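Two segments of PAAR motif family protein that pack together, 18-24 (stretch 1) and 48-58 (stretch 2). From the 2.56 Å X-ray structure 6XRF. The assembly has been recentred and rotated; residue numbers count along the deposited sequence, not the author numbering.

Stretch 1 (18-24) GVAAMVA
Stretch 2 (48-58) AVILAGSIAAG

Stretch 1 holds a short helix, Val 19 to Met 22. Gly 18 sits at its N-cap position with phi/psi of -71/156. Val 19 (-59/-55) and Ala 20 (-58/-14) are helical. Ala 21 (-91/-26) and Met 22 (-105/-20) drift toward more negative phi. Val 23 (-134/162) is the first residue to leave helical values, and Ala 24 (-64/164) is the N-cap of another helix.

The turn is held by backbone hydrogen bonds. Ala 21 N donates to Gly 18 O at 3.0 Å, and Met 22 N donates to Val 19 O at 3.1 Å. These are i to i-3 bonds, so the turn is tightly wound. Two i to i-4 bonds are weak: Met 22 N to Gly 18 O and Val 23 N to Val 19 O, both 3.3 Å.

Stretch 2 is helical from Ala 48 to Ala 57, within a helix that begins earlier in the chain. Its phi runs from -56 to -75 and its psi from -36 to -53. Gly 58 (-81/69) leaves the helix. In the i to i-4 ladder, Ala 52 N to Ala 48 O is 3.0 Å, Gly 53 N to Val 49 O is 3.2 Å, Ile 55 N to Leu 51 O is 2.7 Å, and Ala 57 N to Gly 53 O is 2.8 Å. Gly 53 N also makes a weak i to i-3 bond to Ile 50 O at 3.0 Å. Ser 54 is p (chi1 79°), and its OG donates to Leu 51 O at 2.8 Å, folding the hydroxyl back onto its own helix.

The nearest CA atoms across the stretches are those of Val 19 and Gly 53, 4.7 Å apart. From Val 19 to Met 22, stretch 1 advances the same general way as stretch 2 does from Val 49 to Ala 57. No hydrogen bond crosses between the stretches. The contact is apolar packing and buries 278 Å² in total.

Val 19 is its centre. Its CA-to-CB bond points toward stretch 2, and chi1 is t (-166°). Val 19 CG2 lies 3.3 Å from Gly 53 N and 3.4 Å from Val 49 O, so the methyl rests directly on the helix backbone. Val 19 CG2 is also 3.7 Å from Ala 52 CB and 4.2 Å from Val 49 CG1. Val 49 is t (179°), with its CA-to-CB bond sideways. Gly 53 has no side chain; an ideal CB would point sideways and lie 3.5 Å from Val 19 CG2.

Met 22 and Val 23 carry the contact toward the C-terminal end of stretch 2. Both CA-to-CB bonds point toward stretch 2. Met 22 has chi1 m (-43°), chi2 t (154°) and chi3 p (57°). Met 22 CE comes 3.9 Å from Ala 57 CA and 4.0 Å from Ala 57 CB. Val 23 is m (-77°). Val 23 CG1 meets Ala 56 CB at 4.0 Å. The CA-to-CB bond of Ala 56 points toward stretch 1, which covers 53 Å² of this partly exposed residue.

The CA-to-CB bonds of Ile 50 (m, t), Leu 51 (t, p) and Ser 54 point away from stretch 1. Ile 55 (m, t) is out of reach, as are Ala 20 and Ala 21 on the other stretch.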

# COMPACT_ATOMS: atom_id res chain seq x y z
N GLY C 18 -5.51 10.30 0.76
CA GLY C 18 -4.44 9.34 0.56
C GLY C 18 -3.26 9.95 -0.17
O GLY C 18 -3.38 10.92 -0.92
N VAL C 19 -2.08 9.35 0.03
CA VAL C 19 -0.86 9.90 -0.54
C VAL C 19 -0.97 9.96 -2.06
O VAL C 19 -0.79 11.02 -2.67
CB VAL C 19 0.36 9.07 -0.12
CG1 VAL C 19 1.64 9.84 -0.42
CG2 VAL C 19 0.30 8.72 1.36
N ALA C 20 -1.28 8.83 -2.70
CA ALA C 20 -1.38 8.79 -4.15
C ALA C 20 -2.42 9.76 -4.70
O ALA C 20 -2.42 10.03 -5.90
CB ALA C 20 -1.72 7.37 -4.61
N ALA C 21 -3.29 10.30 -3.84
CA ALA C 21 -4.34 11.20 -4.29
C ALA C 21 -3.92 12.67 -4.26
O ALA C 21 -4.46 13.47 -5.02
CB ALA C 21 -5.59 11.03 -3.42
N MET C 22 -2.97 13.03 -3.39
CA MET C 22 -2.66 14.43 -3.17
C MET C 22 -1.36 14.89 -3.82
O MET C 22 -1.18 16.10 -4.00
CB MET C 22 -2.54 14.72 -1.66
CG MET C 22 -3.61 14.09 -0.80
SD MET C 22 -2.95 13.87 0.87
CE MET C 22 -2.50 15.55 1.27
N VAL C 23 -0.46 13.97 -4.18
CA VAL C 23 0.81 14.35 -4.78
C VAL C 23 1.11 13.47 -5.98
O VAL C 23 0.53 12.39 -6.16
CB VAL C 23 1.98 14.28 -3.77
CG1 VAL C 23 1.95 15.49 -2.84
CG2 VAL C 23 1.93 12.99 -2.98
N ALA C 24 2.02 13.95 -6.82
CA ALA C 24 2.36 13.27 -8.06
C ALA C 24 2.97 11.90 -7.78
O ALA C 24 3.40 11.59 -6.66
CB ALA C 24 3.34 14.12 -8.88
N ALA C 48 3.34 3.27 7.74
CA ALA C 48 4.19 3.95 6.76
C ALA C 48 3.35 4.81 5.82
O ALA C 48 3.67 5.98 5.57
CB ALA C 48 5.00 2.93 5.97
N VAL C 49 2.28 4.24 5.27
CA VAL C 49 1.45 4.98 4.32
C VAL C 49 0.84 6.21 4.98
O VAL C 49 0.73 7.28 4.37
CB VAL C 49 0.38 4.05 3.72
CG1 VAL C 49 -0.52 4.81 2.76
CG2 VAL C 49 1.03 2.87 3.02
N ILE C 50 0.44 6.08 6.25
CA ILE C 50 -0.12 7.22 6.98
C ILE C 50 0.90 8.35 7.05
O ILE C 50 0.60 9.51 6.71
CB ILE C 50 -0.58 6.79 8.38
CG1 ILE C 50 -1.97 6.14 8.30
CG2 ILE C 50 -0.60 7.97 9.34
CD1 ILE C 50 -2.26 5.16 9.41
N LEU C 51 2.12 8.04 7.48
CA LEU C 51 3.15 9.08 7.61
C LEU C 51 3.45 9.72 6.27
O LEU C 51 3.66 10.94 6.19
CB LEU C 51 4.41 8.47 8.22
CG LEU C 51 5.64 9.36 8.40
CD1 LEU C 51 5.37 10.48 9.39
CD2 LEU C 51 6.83 8.51 8.86
N ALA C 52 3.48 8.93 5.19
CA ALA C 52 3.68 9.48 3.86
C ALA C 52 2.64 10.55 3.55
O ALA C 52 2.94 11.57 2.91
CB ALA C 52 3.64 8.37 2.82
N GLY C 53 1.40 10.34 3.99
CA GLY C 53 0.36 11.33 3.77
C GLY C 53 0.49 12.54 4.69
O GLY C 53 0.20 13.67 4.27
N SER C 54 0.90 12.33 5.94
CA SER C 54 1.17 13.47 6.80
C SER C 54 2.33 14.29 6.25
O SER C 54 2.29 15.52 6.24
CB SER C 54 1.46 13.01 8.23
OG SER C 54 2.78 12.53 8.37
N ILE C 55 3.37 13.61 5.77
CA ILE C 55 4.47 14.31 5.10
C ILE C 55 3.94 15.10 3.92
O ILE C 55 4.17 16.30 3.79
CB ILE C 55 5.57 13.32 4.67
CG1 ILE C 55 6.24 12.71 5.89
CG2 ILE C 55 6.58 14.02 3.76
CD1 ILE C 55 7.24 11.61 5.55
N ALA C 56 3.21 14.43 3.02
CA ALA C 56 2.72 15.10 1.83
C ALA C 56 1.84 16.29 2.20
O ALA C 56 1.87 17.33 1.52
CB ALA C 56 1.94 14.12 0.94
N ALA C 57 1.06 16.17 3.28
CA ALA C 57 0.14 17.23 3.66
C ALA C 57 0.87 18.45 4.19
O ALA C 57 0.46 19.59 3.95
CB ALA C 57 -0.86 16.72 4.69
N GLY C 58 1.94 18.24 4.95
CA GLY C 58 2.73 19.34 5.44
C GLY C 58 3.70 19.84 4.40
O GLY C 58 4.92 19.67 4.54